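PDB 3KFV: tight junction protein ZO-3 from Homo sapiens, which links tight junction transmembrane proteins such as claudins and occludin to the actin cytoskeleton as a MAGUK scaffold, its SH3 and guanylate kinase-like domains forming this fragment. Local coordinates for residues R130-P133 against Y134-V137; L203-P207 against S208-R212; Q281-K284 against A285-E289. All coordinates share one frame; numbering follows the deposited sequence.

The three contacts follow one another along the chain, each of them local, and illustrate how local geometry starts a strand, starts a helix and builds a helix. Interaction 1 leads into strand 134-141, which lies in the antiparallel sheet beside the SH3 strand 5-9. Interaction 2 begins helix 207-215, just after strand 200-203 of the parallel guanylate kinase-like sheet, and interaction 3 lies within helix 278-290 of that same half. Centres of interactions 1 and 2 are about 23 Å apart, those of 2 and 3 about 20 Å, and those of 1 and 3, on opposite sides of the chain's centre, about 33 Å. Interaction 1 thus belongs to the SH3 sheet, the others to the guanylate kinase-like domain.

Interaction 1 (R130-P133 against Y134-V137); sequences RYPP and YERV
The entry into strand 134-141, which returns the chain to the SH3 sheet as in other MAGUK proteins, is made by P132 and P133 running straight into Y134 and E135. No hydrogen bond joins its two halves, which, apart from the chain itself, meet by van der Waals contact. The ring of P132 lies against the Y134 carbonyl, CB being 3.5 Å from Y134 O. P133 meets the next ring through its own carbonyl: P133 O sits at the edge of the Y134 ring, near its plane, 3.3 Å from Y134 CD1. That edge is brought there because Y134 CG stands anti to its carbonyl carbon (chi1 -81°). From here the phenol runs on to P67, whose O accepts a hydrogen bond from Y134 OH, and its ring meets W49. One residue further, E135 OE2 comes obliquely to the Y131 ring, 4.3 Å from CD1. The same OE2 is paired with R8 in a salt bridge and hydrogen-bonded to H10 NE2, while Y131 stacks on H10 and makes a cation-pi contact with R8. Y131 and E135 therefore share R8 and H10 as partners, and the charge of R8, with the hydrogen bond to H10, would probably favour an ionised E135 carboxylate.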
loop_
_atom_site.group_PDB
_atom_site.type_symbol
_atom_site.label_atom_id
_atom_site.label_comp_id
_atom_site.label_asym_id
_atom_site.label_seq_id
_atom_site.Cartn_x
_atom_site.Cartn_y
_atom_site.Cartn_z
ATOM N N ARG A 130 15.481 9.400 7.986
ATOM C CA ARG A 130 16.650 10.108 7.455
ATOM C C ARG A 130 16.715 10.079 5.928
ATOM O O ARG A 130 17.805 10.090 5.348
ATOM C CB ARG A 130 17.949 9.542 8.035
ATOM C CG ARG A 130 18.146 9.804 9.518
ATOM C CD ARG A 130 19.350 9.024 10.050
ATOM N N TYR A 131 15.554 10.037 5.277
ATOM C CA TYR A 131 15.511 10.085 3.820
ATOM C C TYR A 131 15.929 11.459 3.293
ATOM O O TYR A 131 15.585 12.486 3.885
ATOM C CB TYR A 131 14.106 9.778 3.310
ATOM C CG TYR A 131 13.558 8.444 3.711
ATOM C CD1 TYR A 131 14.201 7.268 3.347
ATOM C CD2 TYR A 131 12.375 8.351 4.433
ATOM C CE1 TYR A 131 13.691 6.034 3.707
ATOM C CE2 TYR A 131 11.856 7.121 4.797
ATOM C CZ TYR A 131 12.517 5.969 4.429
ATOM O OH TYR A 131 12.001 4.745 4.786
ATOM N N PRO A 132 16.652 11.482 2.162
ATOM C CA PRO A 132 17.015 12.737 1.501
ATOM C C PRO A 132 15.866 13.197 0.606
ATOM O O PRO A 132 14.999 12.386 0.271
ATOM C CB PRO A 132 18.214 12.344 0.629
ATOM C CG PRO A 132 18.356 10.820 0.750
ATOM C CD PRO A 132 17.111 10.313 1.395
ATOM N N PRO A 133 15.852 14.485 0.228
ATOM C CA PRO A 133 14.829 15.011 -0.681
ATOM C C PRO A 133 14.628 14.089 -1.882
ATOM O O PRO A 133 13.490 13.781 -2.241
ATOM C CB PRO A 133 15.422 16.344 -1.129
ATOM C CG PRO A 133 16.244 16.782 0.038
ATOM C CD PRO A 133 16.799 15.529 0.662
ATOM N N TYR A 134 15.728 13.662 -2.497
ATOM C CA TYR A 134 15.668 12.699 -3.587
ATOM C C TYR A 134 16.394 11.432 -3.178
ATOM O O TYR A 134 17.533 11.481 -2.692
ATOM C CB TYR A 134 16.318 13.247 -4.858
ATOM C CG TYR A 134 15.451 14.170 -5.682
ATOM C CD1 TYR A 134 14.099 14.339 -5.397
ATOM C CD2 TYR A 134 15.983 14.851 -6.771
ATOM C CE1 TYR A 134 13.308 15.181 -6.160
ATOM C CE2 TYR A 134 15.201 15.692 -7.540
ATOM C CZ TYR A 134 13.867 15.854 -7.232
ATOM O OH TYR A 134 13.097 16.688 -8.010
ATOM N N GLU A 135 15.740 10.295 -3.391
ATOM C CA GLU A 135 16.325 9.002 -3.073
ATOM C C GLU A 135 16.341 8.155 -4.329
ATOM O O GLU A 135 15.290 7.786 -4.845
ATOM C CB GLU A 135 15.495 8.307 -1.994
ATOM C CG GLU A 135 16.094 7.032 -1.455
ATOM C CD GLU A 135 15.070 6.154 -0.755
ATOM O OE1 GLU A 135 15.470 5.138 -0.136
ATOM O OE2 GLU A 135 13.860 6.469 -0.829
ATOM N N ARG A 136 17.527 7.856 -4.840
ATOM C CA ARG A 136 17.623 6.962 -5.985
ATOM C C ARG A 136 17.164 5.567 -5.581
ATOM O O ARG A 136 17.626 5.022 -4.577
ATOM C CB ARG A 136 19.049 6.933 -6.541
ATOM C CG ARG A 136 19.464 8.223 -7.243
ATOM C CD ARG A 136 20.773 8.062 -8.013
ATOM N NE ARG A 136 20.726 6.948 -8.958
ATOM C CZ ARG A 136 21.570 6.782 -9.973
ATOM N NH1 ARG A 136 22.537 7.664 -10.192
ATOM N NH2 ARG A 136 21.439 5.735 -10.777
ATOM N N VAL A 137 16.239 5.000 -6.352
ATOM C CA VAL A 137 15.697 3.673 -6.059
ATOM C C VAL A 137 15.823 2.733 -7.258
ATOM O O VAL A 137 15.894 3.174 -8.403
ATOM C CB VAL A 137 14.196 3.731 -5.634
ATOM C CG1 VAL A 137 14.032 4.380 -4.273
ATOM C CG2 VAL A 137 13.366 4.451 -6.677
#

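Interaction 2 (L203-P207 against S208-R212); sequences LDVTP and SAIER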
loop_
_atom_site.group_PDB
_atom_site.type_symbol
_atom_site.label_atom_id
_atom_site.label_comp_id
_atom_site.label_asym_id
_atom_site.label_seq_id
_atom_site.Cartn_x
_atom_site.Cartn_y
_atom_site.Cartn_z
ATOM N N LEU A 203 -2.783 -7.901 7.976
ATOM C CA LEU A 203 -3.190 -6.620 8.557
ATOM C C LEU A 203 -4.620 -6.216 8.211
ATOM O O LEU A 203 -5.051 -6.312 7.058
ATOM C CB LEU A 203 -2.258 -5.510 8.092
ATOM C CG LEU A 203 -0.799 -5.571 8.518
ATOM C CD1 LEU A 203 0.039 -4.735 7.580
ATOM C CD2 LEU A 203 -0.677 -5.073 9.941
ATOM N N ASP A 204 -5.345 -5.754 9.224
ATOM C CA ASP A 204 -6.652 -5.153 9.030
ATOM C C ASP A 204 -6.519 -3.715 9.470
ATOM O O ASP A 204 -6.607 -3.423 10.665
ATOM C CB ASP A 204 -7.707 -5.844 9.888
ATOM C CG ASP A 204 -9.110 -5.380 9.555
ATOM O OD1 ASP A 204 -9.280 -4.758 8.478
ATOM O OD2 ASP A 204 -10.039 -5.637 10.356
ATOM N N VAL A 205 -6.294 -2.818 8.513
ATOM C CA VAL A 205 -5.917 -1.452 8.844
ATOM C C VAL A 205 -6.548 -0.409 7.935
ATOM O O VAL A 205 -7.238 -0.733 6.972
ATOM C CB VAL A 205 -4.383 -1.276 8.825
ATOM C CG1 VAL A 205 -3.755 -1.924 10.054
ATOM C CG2 VAL A 205 -3.788 -1.838 7.534
ATOM N N THR A 206 -6.296 0.850 8.260
ATOM C CA THR A 206 -6.856 1.971 7.529
ATOM C C THR A 206 -5.988 2.315 6.327
ATOM O O THR A 206 -4.836 1.883 6.237
ATOM C CB THR A 206 -6.920 3.214 8.428
ATOM O OG1 THR A 206 -5.594 3.544 8.868
ATOM C CG2 THR A 206 -7.807 2.957 9.640
ATOM N N PRO A 207 -6.543 3.096 5.388
ATOM C CA PRO A 207 -5.760 3.649 4.282
ATOM C C PRO A 207 -4.519 4.381 4.782
ATOM O O PRO A 207 -3.457 4.280 4.163
ATOM C CB PRO A 207 -6.736 4.631 3.640
ATOM C CG PRO A 207 -8.071 4.000 3.864
ATOM C CD PRO A 207 -7.987 3.343 5.220
ATOM N N SER A 208 -4.655 5.108 5.890
ATOM C CA SER A 208 -3.531 5.843 6.465
ATOM C C SER A 208 -2.399 4.901 6.837
ATOM O O SER A 208 -1.248 5.130 6.467
ATOM C CB SER A 208 -3.974 6.639 7.689
ATOM O OG SER A 208 -5.101 7.442 7.383
ATOM N N ALA A 209 -2.730 3.838 7.567
ATOM C CA ALA A 209 -1.749 2.806 7.891
ATOM C C ALA A 209 -1.023 2.299 6.641
ATOM O O ALA A 209 0.198 2.104 6.645
ATOM C CB ALA A 209 -2.421 1.650 8.605
ATOM N N ILE A 210 -1.784 2.088 5.572
ATOM C CA ILE A 210 -1.226 1.576 4.331
ATOM C C ILE A 210 -0.201 2.526 3.716
ATOM O O ILE A 210 0.831 2.082 3.221
ATOM C CB ILE A 210 -2.328 1.268 3.310
ATOM C CG1 ILE A 210 -3.298 0.243 3.887
ATOM C CG2 ILE A 210 -1.731 0.754 2.012
ATOM C CD1 ILE A 210 -4.468 -0.062 2.981
ATOM N N GLU A 211 -0.478 3.825 3.753
ATOM C CA GLU A 211 0.441 4.823 3.206
ATOM C C GLU A 211 1.770 4.859 3.964
ATOM O O GLU A 211 2.830 5.052 3.372
ATOM C CB GLU A 211 -0.211 6.211 3.196
ATOM C CG GLU A 211 -1.550 6.249 2.476
ATOM C CD GLU A 211 -2.070 7.662 2.226
ATOM O OE1 GLU A 211 -1.393 8.636 2.629
ATOM O OE2 GLU A 211 -3.164 7.796 1.622
ATOM N N ARG A 212 1.708 4.673 5.277
ATOM C CA ARG A 212 2.914 4.608 6.092
ATOM C C ARG A 212 3.766 3.393 5.721
ATOM O O ARG A 212 4.984 3.502 5.572
ATOM C CB ARG A 212 2.559 4.580 7.586
ATOM C CG ARG A 212 2.100 5.922 8.154
ATOM C CD ARG A 212 2.057 5.913 9.680
ATOM N NE ARG A 212 1.052 4.985 10.193
ATOM C CZ ARG A 212 -0.224 5.298 10.416
ATOM N NH1 ARG A 212 -0.660 6.530 10.173
ATOM N NH2 ARG A 212 -1.066 4.376 10.879
#
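T206 and A209 open helix 207-215 with a classic N-cap, and V205 and I210 close over it as a hydrophobic staple, joining the residue before the cap to the fourth residue of the helix. The unit follows strand 200-203 of the parallel sheet in the guanylate kinase-like domain, so it marks a strand-to-helix step of this alpha/beta fold.

The hydrogen bonds come first. T206 OG1 accepts from A209 N at 3.2 Å, nearly straight at 173°. With chi1 at 60°, OG1 stands between the backbone N and carbonyl carbon of T206, turned to the A209 N-H. Two backbone bonds then begin the helical series: I210 N gives to T206 O at 3.1 Å, and E211 N to P207 O at 3.0 Å. P207, itself without an N-H, suits the first helical position, where no such donor is required.

The apolar contacts gather on one flank. The methyl of A209 meets V205, the two CB atoms 3.5 Å apart, and V205 CG2 comes to 4.2 Å from I210 CG1. I210 also lies on V149 and L151 of the neighbouring strand 148-151, and V205 touches V149 too, so the staple faces the sheet. With I210 cut back to an alanine, V205 CG2 would probably lose its partner across the cap and a gap would open beside V149, costing the staple its far arm. Across the helix start, P207 packs on L258 and S262 of helix 248-262.

The turn of the helix also carries side-chain carbons past the carbonyls of the cap. I210 CG1 lies 3.3 Å from T206 O, and the extended side chain of E211 passes P207 O with its CG at 3.2 Å.

Interaction 3 (Q281-K284 against A285-E289); sequences QELK and AIIRE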
loop_
_atom_site.group_PDB
_atom_site.type_symbol
_atom_site.label_atom_id
_atom_site.label_comp_id
_atom_site.label_asym_id
_atom_site.label_seq_id
_atom_site.Cartn_x
_atom_site.Cartn_y
_atom_site.Cartn_z
ATOM N N GLN A 281 -9.765 -18.710 -2.962
ATOM C CA GLN A 281 -8.790 -19.319 -3.864
ATOM C C GLN A 281 -7.982 -18.248 -4.599
ATOM O O GLN A 281 -6.748 -18.230 -4.535
ATOM C CB GLN A 281 -9.486 -20.234 -4.874
ATOM C CG GLN A 281 -10.129 -21.477 -4.261
ATOM C CD GLN A 281 -9.112 -22.439 -3.666
ATOM O OE1 GLN A 281 -9.061 -22.632 -2.449
ATOM N NE2 GLN A 281 -8.295 -23.041 -4.521
ATOM N N GLU A 282 -8.685 -17.359 -5.297
ATOM C CA GLU A 282 -8.048 -16.226 -5.958
ATOM C C GLU A 282 -7.176 -15.442 -4.984
ATOM O O GLU A 282 -6.074 -15.017 -5.331
ATOM C CB GLU A 282 -9.094 -15.322 -6.615
ATOM C CG GLU A 282 -9.324 -15.656 -8.088
ATOM C CD GLU A 282 -10.705 -15.249 -8.605
ATOM O OE1 GLU A 282 -11.138 -14.097 -8.366
ATOM O OE2 GLU A 282 -11.349 -16.090 -9.275
ATOM N N LEU A 283 -7.659 -15.263 -3.760
ATOM C CA LEU A 283 -6.869 -14.566 -2.753
ATOM C C LEU A 283 -5.505 -15.219 -2.625
ATOM O O LEU A 283 -4.484 -14.572 -2.830
ATOM C CB LEU A 283 -7.581 -14.554 -1.399
ATOM C CG LEU A 283 -6.815 -13.953 -0.212
ATOM C CD1 LEU A 283 -6.257 -12.570 -0.529
ATOM C CD2 LEU A 283 -7.690 -13.900 1.032
ATOM N N LYS A 284 -5.495 -16.510 -2.306
ATOM C CA LYS A 284 -4.252 -17.228 -2.036
ATOM C C LYS A 284 -3.280 -17.160 -3.208
ATOM O O LYS A 284 -2.075 -17.026 -3.019
ATOM C CB LYS A 284 -4.537 -18.681 -1.654
ATOM C CG LYS A 284 -5.001 -18.860 -0.218
ATOM C CD LYS A 284 -5.030 -20.329 0.176
ATOM C CE LYS A 284 -6.100 -21.088 -0.588
ATOM N NZ LYS A 284 -6.047 -22.547 -0.316
ATOM N N ALA A 285 -3.818 -17.243 -4.420
ATOM C CA ALA A 285 -3.003 -17.172 -5.627
ATOM C C ALA A 285 -2.406 -15.772 -5.796
ATOM O O ALA A 285 -1.250 -15.616 -6.200
ATOM C CB ALA A 285 -3.835 -17.554 -6.841
ATOM N N ILE A 286 -3.198 -14.755 -5.474
ATOM C CA ILE A 286 -2.758 -13.378 -5.601
ATOM C C ILE A 286 -1.641 -13.020 -4.616
ATOM O O ILE A 286 -0.744 -12.243 -4.942
ATOM C CB ILE A 286 -3.940 -12.405 -5.459
ATOM C CG1 ILE A 286 -4.772 -12.414 -6.743
ATOM C CG2 ILE A 286 -3.455 -11.001 -5.129
ATOM C CD1 ILE A 286 -6.025 -11.584 -6.666
ATOM N N ILE A 287 -1.683 -13.587 -3.417
ATOM C CA ILE A 287 -0.629 -13.331 -2.445
ATOM C C ILE A 287 0.700 -13.949 -2.894
ATOM O O ILE A 287 1.740 -13.297 -2.868
ATOM C CB ILE A 287 -0.998 -13.875 -1.061
ATOM C CG1 ILE A 287 -2.246 -13.176 -0.529
ATOM C CG2 ILE A 287 0.162 -13.707 -0.095
ATOM C CD1 ILE A 287 -2.738 -13.734 0.803
ATOM N N ARG A 288 0.662 -15.210 -3.313
ATOM C CA ARG A 288 1.871 -15.899 -3.755
ATOM C C ARG A 288 2.448 -15.304 -5.035
ATOM O O ARG A 288 3.646 -15.406 -5.288
ATOM C CB ARG A 288 1.606 -17.389 -3.963
ATOM C CG ARG A 288 1.343 -18.152 -2.697
ATOM C CD ARG A 288 1.237 -19.636 -2.987
ATOM N NE ARG A 288 0.668 -20.365 -1.859
ATOM C CZ ARG A 288 -0.581 -20.816 -1.816
ATOM N NH1 ARG A 288 -1.401 -20.629 -2.846
ATOM N NH2 ARG A 288 -1.003 -21.467 -0.740
ATOM N N GLU A 289 1.594 -14.699 -5.849
ATOM C CA GLU A 289 2.047 -14.102 -7.096
ATOM C C GLU A 289 2.739 -12.781 -6.834
ATOM O O GLU A 289 3.916 -12.608 -7.144
ATOM C CB GLU A 289 0.867 -13.865 -8.026
ATOM C CG GLU A 289 1.240 -13.220 -9.336
ATOM C CD GLU A 289 0.018 -12.699 -10.069
ATOM O OE1 GLU A 289 -0.560 -11.677 -9.613
ATOM O OE2 GLU A 289 -0.371 -13.315 -11.093
#
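L283 and I287, one turn apart on helix 278-290, carry the apolar side of a regular alpha-helical segment in the guanylate kinase-like domain, while K284 and R288 are two basic side chains on an adjoining flank.

The backbone bonds set the frame. Each N-H reaches the carbonyl four residues earlier: A285 N to Q281 O at 3.1 Å, I286 N to E282 O at 2.9 Å, I287 N to L283 O at 3.0 Å, and R288 N to K284 O at 3.3 Å. The last is the longest of the four.

Apolar contact comes from L283 CD1, which lies 3.9 Å from I287 CD1 as the two side chains cross obliquely. The first torsion of L283 (chi1 175°) sets CG anti to the backbone N, and the second turns CD1 toward I287 on the following turn. I286 takes a different route, lying over the carbonyl of the preceding turn with CG1 3.2 Å from E282 O.

The two charged ends lie near each other but do not touch. The R288 side chain, extended from CG to NE, brings its guanidinium back obliquely to K284 O, with NH1 3.7 Å from that oxygen and also near K284 CB. K284 bends at its third torsion, and NZ forms a salt bridge with E165; R288 NH2 is 5.2 Å from that NZ. The E165 carboxylate probably tempers the two like charges.

Around the helix, L283 reaches V223 and F225 of strand 221-227 and A158 of helix 155-165, I286 rests on A268 and I270 of strand 268-272, and K284 and I287 pack on L162 of helix 155-165, so the helix lies against both the parallel sheet and its neighbouring helix.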